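Local coordinates for 3-polyprenyl-4-hydroxybenzoate decarboxylase and related decarboxylases (Pelotomaculum thermopropionicum SI, PDB 6H6V), which probably catalyses the reversible decarboxylation of aromatic acids, as a flavin- and metal-binding member of the UbiD family of enzymes, at residues K396-N401 against S412-I417; V25-E30 against E47-Y52; S149-Q154 against L161-L166. All coordinates share one frame; numbering follows the deposited sequence.

Interaction 1. Residues K396-N401 against S412-I417; sequences KDAMGN and SDKMGI
D397 and D413 are tied by a nearly straight bond: D397 N donates to D413 OD1 at 2.9 Å with 163° at the hydrogen, and OD1 is met almost end-on to its C-O bond. Next to it, A398 and S412 form an antiparallel hydrogen-bonded pair, S412 N reaching A398 O at 2.8 Å and A398 N returning to S412 O at 2.9 Å in a more bent bond. K414 supplies a fourth link, NZ to M399 O at 3.1 Å. Its chain bends at the second torsion (chi2 -81°) and then runs straight, which carries the ammonium past A398 to the carbonyls of M399, S358 and V360. The D397 and D413 carboxylates lie side by side, OD1 to OD1 3.8 Å, and R408, salt-bridged to both of these oxygens, probably offsets their repulsion.

Packing is modest: K414 CE touches A398 CB at 3.9 Å, and S412 CB rests on G400 CA at 3.8 Å. Beyond the pair, N348 of a second subunit packs on A398 and M399, while Q387 of a third bonds S412 OG. The contact lies at the loop end of a β-hairpin in the C-terminal domain, next to the connection between its strands: strand 392-399 is an outermost strand of a mixed five-stranded sheet within this chain, and strand 411-418 lies between it and the parallel strand 362-367.

Interaction 2. Residues V25-E30 against E47-Y52; sequences VDPVFE and ERVKGY
V25 and V49 meet in a single β-bridge joining two loops of the UbiD N-terminal domain, one leading into helix 30-38 and the other opening a type II turn from V49 to Y52. Two backbone bonds define the bridge: V25 N donates to R48 O at 3.1 Å, and K50 N donates to V25 O at 3.0 Å with 158° at the hydrogen. V25 O also receives a CA-H contact from V49. On the side-chain level V25 CG2 lies 3.6 Å from R48 O, and I31 and L34 of helix 30-38 pack on the valine.

P27 points at the other loop. Its CD sits 3.6 Å from K50 O and 3.8 Å from V49 CG1, a methyl set anti to the backbone nitrogen of V49 (chi1 -174°) and thereby brought against the proline ring. K50 contributes through CB, which lies 3.7 Å from V25 O, while the rest of the K50 chain turns from the first loop. Y52 borders the proline obliquely and bonds L114 O through OH. The contact ties the two loops together, away from the flavin and metal sites. D26 shapes the first loop through an Asx turn, OD1 accepting from V28 N at 3.1 Å from above the carboxylate plane.

Interaction 3. Residues S149-Q154 against L161-L166; sequences SIHRLQ and LGILIL. With FMN (flavin mononucleotide), chain B.
L153 and I163 form an antiparallel non-hydrogen-bonded pair, followed by the hydrogen-bonded pair Q154 and G162, whose bonds Q154 N to G162 O and G162 N to Q154 O both measure 2.9 Å. This β-hairpin belongs to the Rift-related domain, of the FMN-binding clan, and beyond the pairing its arms hold the flavin. L153 and I163 lie alongside each other, with CD2 of L153 3.6 Å from CG1 of I163.

Past them H151 replaces backbone pairing with a side-chain link: ND1 donates to L164 O at 3.0 Å, in the plane of both ring and carbonyl, while NE2 pairs with S149 OG at the ring's edge. That carbonyl also takes a weak bond from flavin N3. Replacing the histidine with an alanine would probably leave L164 O without its in-plane donor and S149 OG without its ring partner, letting the carbonyl that meets flavin N3 shift.

R152 takes the crowded position at its first torsion (chi1 74°) and then extends; L164 CD2 lies 3.6 Å above the centre of its guanidinium plane, while E254 and E259 bind the nitrogens as salt bridges. The flavin's pyrimidine edge is read by backbone: R152 N donates to FMN O4 at 2.8 Å (171°), and L166 N donates to FMN O2 at 2.9 Å.

In the fold
The three contacts follow one another along the chain in the order interaction 2, interaction 3, interaction 1, one each in the N-terminal, Rift-related and C-terminal domains. The centre of interaction 3 lies about 14 Å from that of the chain, that of interaction 1 about 23 Å and that of interaction 2 about 25 Å. The centres of interactions 2 and 3 are about 23 Å apart. Those of interactions 1 and 3 are about 28 Å apart, and those of interactions 1 and 2 about 42 Å. None touch, and they share no sheet. Interactions 1 and 3 come nearest, about 8 Å between closest atoms. Interaction 3 supplies seven of the 17 residues of the flavin pocket without touching another subunit, whereas interactions 1 and 2 both border the third subunit of the six-chain assembly.

Interaction 1. Residues K396-N401 against S412-I417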
loop_
_atom_site.group_PDB
_atom_site.type_symbol
_atom_site.label_atom_id
_atom_site.label_comp_id
_atom_site.label_asym_id
_atom_site.label_seq_id
_atom_site.Cartn_x
_atom_site.Cartn_y
_atom_site.Cartn_z
ATOM N N LYS F 396 -8.101 -5.586 -4.268
ATOM C CA LYS F 396 -8.994 -6.203 -3.281
ATOM C C LYS F 396 -10.439 -6.220 -3.736
ATOM O O LYS F 396 -10.885 -5.312 -4.415
ATOM C CB LYS F 396 -8.919 -5.472 -1.932
ATOM C CG LYS F 396 -7.589 -5.626 -1.216
ATOM C CD LYS F 396 -7.324 -4.570 -0.165
ATOM C CE LYS F 396 -5.929 -4.832 0.410
ATOM N NZ LYS F 396 -5.376 -3.813 1.352
ATOM N N ASP F 397 -11.150 -7.267 -3.336
ATOM C CA ASP F 397 -12.632 -7.352 -3.373
ATOM C C ASP F 397 -13.216 -7.158 -4.759
ATOM O O ASP F 397 -14.122 -6.367 -4.961
ATOM C CB ASP F 397 -13.286 -6.380 -2.366
ATOM C CG ASP F 397 -12.821 -6.588 -0.921
ATOM O OD1 ASP F 397 -12.648 -7.738 -0.483
ATOM O OD2 ASP F 397 -12.637 -5.576 -0.216
ATOM N N ALA F 398 -12.667 -7.881 -5.713
ATOM C CA ALA F 398 -13.216 -7.971 -7.060
ATOM C C ALA F 398 -14.111 -9.197 -7.113
ATOM O O ALA F 398 -14.245 -9.922 -6.143
ATOM C CB ALA F 398 -12.092 -8.102 -8.074
HETATM N N MSE F 399 -14.755 -9.402 -8.242
HETATM C CA MSE F 399 -15.582 -10.562 -8.450
HETATM C C MSE F 399 -14.729 -11.727 -8.784
HETATM O O MSE F 399 -13.943 -11.680 -9.730
HETATM C CB MSE F 399 -16.495 -10.277 -9.611
HETATM C CG MSE F 399 -17.467 -11.437 -9.771
HETATM SE SE MSE F 399 -18.496 -11.266 -11.454
HETATM C CE MSE F 399 -17.348 -10.170 -12.647
ATOM N N GLY F 400 -14.892 -12.799 -8.021
ATOM C CA GLY F 400 -14.217 -14.077 -8.280
ATOM C C GLY F 400 -15.186 -15.215 -8.542
ATOM O O GLY F 400 -16.081 -15.110 -9.371
ATOM N N ASN F 401 -15.018 -16.290 -7.796
ATOM C CA ASN F 401 -15.637 -17.575 -8.084
ATOM C C ASN F 401 -16.175 -18.157 -6.787
ATOM O O ASN F 401 -15.472 -18.150 -5.786
ATOM C CB ASN F 401 -14.551 -18.479 -8.646
ATOM C CG ASN F 401 -15.103 -19.707 -9.317
ATOM O OD1 ASN F 401 -15.875 -19.600 -10.278
ATOM N ND2 ASN F 401 -14.707 -20.881 -8.836
ATOM N N SER F 412 -13.312 -11.901 -4.453
ATOM C CA SER F 412 -11.939 -12.374 -4.394
ATOM C C SER F 412 -10.954 -11.271 -4.707
ATOM O O SER F 412 -11.221 -10.400 -5.517
ATOM C CB SER F 412 -11.748 -13.526 -5.391
ATOM O OG SER F 412 -10.408 -14.002 -5.412
ATOM N N ASP F 413 -9.785 -11.355 -4.092
ATOM C CA ASP F 413 -8.687 -10.461 -4.384
ATOM C C ASP F 413 -7.966 -11.010 -5.619
ATOM O O ASP F 413 -8.099 -12.199 -5.948
ATOM C CB ASP F 413 -7.741 -10.387 -3.181
ATOM C CG ASP F 413 -8.439 -9.872 -1.898
ATOM O OD1 ASP F 413 -9.471 -9.166 -1.990
ATOM O OD2 ASP F 413 -7.940 -10.135 -0.789
ATOM N N LYS F 414 -7.235 -10.143 -6.313
ATOM C CA LYS F 414 -6.568 -10.498 -7.563
ATOM C C LYS F 414 -5.128 -10.042 -7.478
ATOM O O LYS F 414 -4.823 -9.054 -6.780
ATOM C CB LYS F 414 -7.199 -9.792 -8.753
ATOM C CG LYS F 414 -8.706 -9.948 -8.918
ATOM C CD LYS F 414 -9.120 -11.238 -9.567
ATOM C CE LYS F 414 -10.622 -11.325 -9.729
ATOM N NZ LYS F 414 -11.034 -12.739 -9.979
HETATM N N MSE F 415 -4.243 -10.719 -8.204
HETATM C CA MSE F 415 -2.853 -10.326 -8.207
HETATM C C MSE F 415 -2.211 -10.489 -9.545
HETATM O O MSE F 415 -2.429 -11.483 -10.232
HETATM C CB MSE F 415 -2.103 -11.152 -7.193
HETATM C CG MSE F 415 -0.670 -10.651 -7.066
HETATM SE SE MSE F 415 0.239 -11.601 -5.601
HETATM C CE MSE F 415 -0.235 -13.520 -5.924
ATOM N N GLY F 416 -1.381 -9.507 -9.902
ATOM C CA GLY F 416 -0.630 -9.503 -11.141
ATOM C C GLY F 416 0.842 -9.445 -10.842
ATOM O O GLY F 416 1.248 -8.760 -9.906
ATOM N N ILE F 417 1.641 -10.171 -11.627
ATOM C CA ILE F 417 3.090 -10.228 -11.457
ATOM C C ILE F 417 3.738 -9.981 -12.809
ATOM O O ILE F 417 3.574 -10.782 -13.716
ATOM C CB ILE F 417 3.526 -11.599 -10.922
ATOM C CG1 ILE F 417 2.897 -11.840 -9.543
ATOM C CG2 ILE F 417 5.046 -11.657 -10.819
ATOM C CD1 ILE F 417 3.105 -13.214 -8.950
#

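Interaction 2. Residues V25-E30 against E47-Y52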
loop_
_atom_site.group_PDB
_atom_site.type_symbol
_atom_site.label_atom_id
_atom_site.label_comp_id
_atom_site.label_asym_id
_atom_site.label_seq_id
_atom_site.Cartn_x
_atom_site.Cartn_y
_atom_site.Cartn_z
ATOM N N VAL F 25 -12.735 -54.564 -12.482
ATOM C CA VAL F 25 -12.675 -53.338 -11.666
ATOM C C VAL F 25 -14.065 -52.884 -11.212
ATOM O O VAL F 25 -15.033 -52.953 -11.974
ATOM C CB VAL F 25 -11.997 -52.163 -12.412
ATOM C CG1 VAL F 25 -10.543 -52.493 -12.707
ATOM C CG2 VAL F 25 -12.737 -51.793 -13.695
ATOM N N ASP F 26 -14.142 -52.407 -9.973
ATOM C CA ASP F 26 -15.390 -51.934 -9.383
ATOM C C ASP F 26 -15.676 -50.528 -9.946
ATOM O O ASP F 26 -14.778 -49.693 -9.981
ATOM C CB ASP F 26 -15.240 -51.910 -7.843
ATOM C CG ASP F 26 -16.588 -51.907 -7.089
ATOM O OD1 ASP F 26 -17.622 -51.425 -7.604
ATOM O OD2 ASP F 26 -16.606 -52.411 -5.943
ATOM N N PRO F 27 -16.913 -50.259 -10.407
ATOM C CA PRO F 27 -17.220 -48.874 -10.787
ATOM C C PRO F 27 -17.180 -47.894 -9.610
ATOM O O PRO F 27 -16.940 -46.712 -9.806
ATOM C CB PRO F 27 -18.651 -48.968 -11.341
ATOM C CG PRO F 27 -19.214 -50.189 -10.713
ATOM C CD PRO F 27 -18.053 -51.143 -10.695
ATOM N N VAL F 28 -17.445 -48.395 -8.408
ATOM C CA VAL F 28 -17.368 -47.592 -7.197
ATOM C C VAL F 28 -15.888 -47.444 -6.819
ATOM O O VAL F 28 -15.279 -48.377 -6.310
ATOM C CB VAL F 28 -18.233 -48.205 -6.055
ATOM C CG1 VAL F 28 -18.009 -47.492 -4.725
ATOM C CG2 VAL F 28 -19.715 -48.156 -6.436
ATOM N N PHE F 29 -15.326 -46.276 -7.137
ATOM C CA PHE F 29 -13.985 -45.829 -6.723
ATOM C C PHE F 29 -12.775 -46.406 -7.482
ATOM O O PHE F 29 -11.842 -45.653 -7.763
ATOM C CB PHE F 29 -13.762 -45.949 -5.202
ATOM C CG PHE F 29 -14.831 -45.275 -4.354
ATOM C CD1 PHE F 29 -15.333 -44.001 -4.670
ATOM C CD2 PHE F 29 -15.322 -45.905 -3.204
ATOM C CE1 PHE F 29 -16.310 -43.393 -3.878
ATOM C CE2 PHE F 29 -16.288 -45.292 -2.399
ATOM C CZ PHE F 29 -16.781 -44.031 -2.737
ATOM N N GLU F 30 -12.767 -47.697 -7.827
ATOM C CA GLU F 30 -11.592 -48.288 -8.478
ATOM C C GLU F 30 -11.309 -47.717 -9.875
ATOM O O GLU F 30 -10.143 -47.604 -10.256
ATOM C CB GLU F 30 -11.678 -49.823 -8.555
ATOM C CG GLU F 30 -11.548 -50.537 -7.213
ATOM C CD GLU F 30 -11.350 -52.057 -7.313
ATOM O OE1 GLU F 30 -11.380 -52.641 -8.423
ATOM O OE2 GLU F 30 -11.115 -52.687 -6.256
ATOM N N GLU F 47 -12.067 -53.071 -19.846
ATOM C CA GLU F 47 -12.831 -54.106 -20.566
ATOM C C GLU F 47 -13.810 -54.897 -19.695
ATOM O O GLU F 47 -14.743 -55.484 -20.225
ATOM C CB GLU F 47 -11.894 -55.068 -21.313
ATOM C CG GLU F 47 -11.096 -54.369 -22.396
ATOM C CD GLU F 47 -10.259 -55.288 -23.269
ATOM O OE1 GLU F 47 -9.711 -56.302 -22.757
ATOM O OE2 GLU F 47 -10.124 -54.970 -24.472
ATOM N N ARG F 48 -13.610 -54.891 -18.373
ATOM C CA ARG F 48 -14.396 -55.715 -17.463
ATOM C C ARG F 48 -14.792 -54.926 -16.209
ATOM O O ARG F 48 -14.021 -54.808 -15.257
ATOM C CB ARG F 48 -13.578 -56.964 -17.105
ATOM C CG ARG F 48 -14.372 -58.156 -16.566
ATOM C CD ARG F 48 -13.484 -59.358 -16.239
ATOM N NE ARG F 48 -14.150 -60.622 -16.623
ATOM C CZ ARG F 48 -14.222 -61.127 -17.867
ATOM N NH1 ARG F 48 -13.664 -60.502 -18.900
ATOM N NH2 ARG F 48 -14.870 -62.264 -18.077
ATOM N N VAL F 49 -16.002 -54.378 -16.223
ATOM C CA VAL F 49 -16.503 -53.586 -15.105
ATOM C C VAL F 49 -17.531 -54.415 -14.327
ATOM O O VAL F 49 -18.593 -54.749 -14.858
ATOM C CB VAL F 49 -17.131 -52.259 -15.597
ATOM C CG1 VAL F 49 -17.529 -51.369 -14.425
ATOM C CG2 VAL F 49 -16.161 -51.518 -16.511
ATOM N N LYS F 50 -17.204 -54.712 -13.071
ATOM C CA LYS F 50 -18.026 -55.537 -12.175
ATOM C C LYS F 50 -19.521 -55.157 -12.172
ATOM O O LYS F 50 -19.911 -54.069 -11.721
ATOM C CB LYS F 50 -17.422 -55.493 -10.752
ATOM C CG LYS F 50 -18.112 -56.294 -9.653
ATOM C CD LYS F 50 -18.963 -55.428 -8.739
ATOM C CE LYS F 50 -19.747 -56.286 -7.736
ATOM N NZ LYS F 50 -18.953 -56.961 -6.656
ATOM N N GLY F 51 -20.331 -56.079 -12.700
ATOM C CA GLY F 51 -21.792 -55.955 -12.786
ATOM C C GLY F 51 -22.343 -55.639 -14.175
ATOM O O GLY F 51 -23.556 -55.429 -14.311
ATOM N N TYR F 52 -21.480 -55.602 -15.204
ATOM C CA TYR F 52 -21.832 -55.008 -16.511
ATOM C C TYR F 52 -21.078 -55.624 -17.672
ATOM O O TYR F 52 -19.888 -55.913 -17.564
ATOM C CB TYR F 52 -21.494 -53.511 -16.529
ATOM C CG TYR F 52 -22.215 -52.670 -15.499
ATOM C CD1 TYR F 52 -23.462 -52.119 -15.780
ATOM C CD2 TYR F 52 -21.641 -52.414 -14.235
ATOM C CE1 TYR F 52 -24.128 -51.355 -14.840
ATOM C CE2 TYR F 52 -22.300 -51.647 -13.283
ATOM C CZ TYR F 52 -23.542 -51.112 -13.588
ATOM O OH TYR F 52 -24.189 -50.345 -12.651
#

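Interaction 3. Residues S149-Q154 against L161-L166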
loop_
_atom_site.group_PDB
_atom_site.type_symbol
_atom_site.label_atom_id
_atom_site.label_comp_id
_atom_site.label_asym_id
_atom_site.label_seq_id
_atom_site.Cartn_x
_atom_site.Cartn_y
_atom_site.Cartn_z
ATOM N N SER F 149 -24.096 -28.011 -23.956
ATOM C CA SER F 149 -23.253 -27.793 -22.783
ATOM C C SER F 149 -23.114 -29.113 -22.059
ATOM O O SER F 149 -23.875 -30.032 -22.320
ATOM C CB SER F 149 -23.886 -26.753 -21.849
ATOM O OG SER F 149 -25.279 -26.944 -21.663
ATOM N N ILE F 150 -22.147 -29.208 -21.154
ATOM C CA ILE F 150 -21.947 -30.418 -20.370
ATOM C C ILE F 150 -22.355 -30.142 -18.929
ATOM O O ILE F 150 -21.998 -29.106 -18.382
ATOM C CB ILE F 150 -20.472 -30.869 -20.402
ATOM C CG1 ILE F 150 -20.043 -31.183 -21.839
ATOM C CG2 ILE F 150 -20.278 -32.097 -19.515
ATOM C CD1 ILE F 150 -18.582 -31.536 -21.995
ATOM N N HIS F 151 -23.097 -31.064 -18.322
ATOM C CA HIS F 151 -23.583 -30.898 -16.953
ATOM C C HIS F 151 -23.490 -32.188 -16.201
ATOM O O HIS F 151 -23.800 -33.240 -16.754
ATOM C CB HIS F 151 -25.038 -30.451 -16.944
ATOM C CG HIS F 151 -25.278 -29.196 -17.706
ATOM N ND1 HIS F 151 -25.405 -27.980 -17.087
ATOM C CD2 HIS F 151 -25.369 -28.958 -19.033
ATOM C CE1 HIS F 151 -25.569 -27.038 -18.002
ATOM N NE2 HIS F 151 -25.555 -27.608 -19.195
ATOM N N ARG F 152 -23.064 -32.113 -14.946
ATOM C CA ARG F 152 -23.013 -33.299 -14.101
ATOM C C ARG F 152 -24.435 -33.790 -13.806
ATOM O O ARG F 152 -25.361 -32.987 -13.628
ATOM C CB ARG F 152 -22.239 -33.032 -12.813
ATOM C CG ARG F 152 -22.955 -32.199 -11.766
ATOM C CD ARG F 152 -22.064 -32.033 -10.557
ATOM N NE ARG F 152 -22.764 -31.361 -9.474
ATOM C CZ ARG F 152 -22.266 -30.400 -8.699
ATOM N NH1 ARG F 152 -21.035 -29.911 -8.870
ATOM N NH2 ARG F 152 -23.043 -29.885 -7.755
ATOM N N LEU F 153 -24.604 -35.109 -13.798
ATOM C CA LEU F 153 -25.915 -35.720 -13.643
ATOM C C LEU F 153 -25.803 -36.790 -12.585
ATOM O O LEU F 153 -25.181 -37.832 -12.809
ATOM C CB LEU F 153 -26.387 -36.313 -14.968
ATOM C CG LEU F 153 -26.446 -35.309 -16.123
ATOM C CD1 LEU F 153 -26.417 -36.001 -17.470
ATOM C CD2 LEU F 153 -27.681 -34.434 -15.987
ATOM N N GLN F 154 -26.358 -36.499 -11.414
ATOM C CA GLN F 154 -26.466 -37.483 -10.346
ATOM C C GLN F 154 -27.569 -38.480 -10.693
ATOM O O GLN F 154 -28.676 -38.076 -11.048
ATOM C CB GLN F 154 -26.826 -36.805 -9.030
ATOM C CG GLN F 154 -26.623 -37.714 -7.833
ATOM C CD GLN F 154 -27.019 -37.064 -6.528
ATOM O OE1 GLN F 154 -27.279 -35.850 -6.458
ATOM N NE2 GLN F 154 -27.069 -37.867 -5.479
ATOM N N LEU F 161 -32.513 -38.194 -12.923
ATOM C CA LEU F 161 -31.201 -37.582 -12.728
ATOM C C LEU F 161 -31.342 -36.192 -12.111
ATOM O O LEU F 161 -32.212 -35.418 -12.512
ATOM C CB LEU F 161 -30.472 -37.439 -14.056
ATOM C CG LEU F 161 -30.279 -38.672 -14.928
ATOM C CD1 LEU F 161 -29.832 -38.228 -16.325
ATOM C CD2 LEU F 161 -29.269 -39.627 -14.311
ATOM N N GLY F 162 -30.492 -35.879 -11.139
ATOM C CA GLY F 162 -30.327 -34.496 -10.661
ATOM C C GLY F 162 -29.303 -33.784 -11.533
ATOM O O GLY F 162 -28.328 -34.405 -11.976
ATOM N N ILE F 163 -29.507 -32.497 -11.790
ATOM C CA ILE F 163 -28.645 -31.759 -12.714
ATOM C C ILE F 163 -28.247 -30.396 -12.135
ATOM O O ILE F 163 -29.090 -29.680 -11.595
ATOM C CB ILE F 163 -29.308 -31.604 -14.097
ATOM C CG1 ILE F 163 -28.321 -31.023 -15.109
ATOM C CG2 ILE F 163 -30.534 -30.708 -14.027
ATOM C CD1 ILE F 163 -28.881 -30.849 -16.508
ATOM N N LEU F 164 -26.959 -30.056 -12.236
ATOM C CA LEU F 164 -26.475 -28.710 -11.918
ATOM C C LEU F 164 -26.522 -27.881 -13.182
ATOM O O LEU F 164 -25.844 -28.197 -14.163
ATOM C CB LEU F 164 -25.044 -28.741 -11.390
ATOM C CG LEU F 164 -24.418 -27.372 -11.099
ATOM C CD1 LEU F 164 -25.067 -26.733 -9.881
ATOM C CD2 LEU F 164 -22.910 -27.488 -10.915
ATOM N N ILE F 165 -27.330 -26.828 -13.158
ATOM C CA ILE F 165 -27.387 -25.873 -14.255
ATOM C C ILE F 165 -26.910 -24.522 -13.721
ATOM O O ILE F 165 -27.655 -23.828 -13.014
ATOM C CB ILE F 165 -28.807 -25.755 -14.857
ATOM C CG1 ILE F 165 -29.447 -27.142 -15.035
ATOM C CG2 ILE F 165 -28.754 -25.012 -16.191
ATOM C CD1 ILE F 165 -30.799 -27.120 -15.721
ATOM N N LEU F 166 -25.664 -24.161 -14.037
ATOM C CA LEU F 166 -25.173 -22.810 -13.765
ATOM C C LEU F 166 -25.862 -21.843 -14.726
ATOM O O LEU F 166 -26.328 -22.259 -15.805
ATOM C CB LEU F 166 -23.646 -22.720 -13.921
ATOM C CG LEU F 166 -22.800 -23.580 -12.963
ATOM C CD1 LEU F 166 -21.354 -23.649 -13.497
ATOM C CD2 LEU F 166 -22.859 -23.070 -11.521
HETATM N N1 FMN B . -21.684 -26.556 -16.100
HETATM C C2 FMN B . -22.695 -26.647 -15.205
HETATM O O2 FMN B . -23.509 -25.693 -15.141
HETATM N N3 FMN B . -22.856 -27.724 -14.398
HETATM C C4 FMN B . -22.033 -28.781 -14.432
HETATM O O4 FMN B . -22.185 -29.799 -13.706
HETATM C C4A FMN B . -20.926 -28.718 -15.389
HETATM N N5 FMN B . -20.087 -29.728 -15.478
HETATM C C5A FMN B . -19.086 -29.696 -16.350
HETATM C C6 FMN B . -18.272 -30.803 -16.371
HETATM C C7 FMN B . -17.216 -30.848 -17.246
HETATM C C7M FMN B . -16.443 -32.126 -17.155
HETATM C C8 FMN B . -16.939 -29.690 -18.185
HETATM C C8M FMN B . -15.790 -29.637 -19.165
HETATM C C9 FMN B . -17.777 -28.582 -18.149
HETATM C C9A FMN B . -18.854 -28.533 -17.257
HETATM N N10 FMN B . -19.754 -27.452 -17.169
HETATM C C10 FMN B . -20.780 -27.531 -16.228
HETATM C "C1'" FMN B . -19.604 -26.218 -17.949
HETATM C "C2'" FMN B . -20.479 -26.014 -19.160
HETATM O "O2'" FMN B . -20.746 -27.205 -19.914
HETATM C "C3'" FMN B . -19.673 -25.081 -20.015
HETATM O "O3'" FMN B . -19.211 -23.973 -19.264
HETATM C "C4'" FMN B . -20.474 -24.626 -21.191
HETATM O "O4'" FMN B . -19.529 -23.850 -21.971
HETATM C "C5'" FMN B . -21.778 -23.881 -20.814
HETATM O "O5'" FMN B . -22.066 -22.899 -21.834
HETATM P P FMN B . -23.443 -22.575 -22.621
HETATM O O1P FMN B . -24.425 -22.458 -21.480
HETATM O O2P FMN B . -23.083 -21.349 -23.445
HETATM O O3P FMN B . -23.711 -23.756 -23.514
#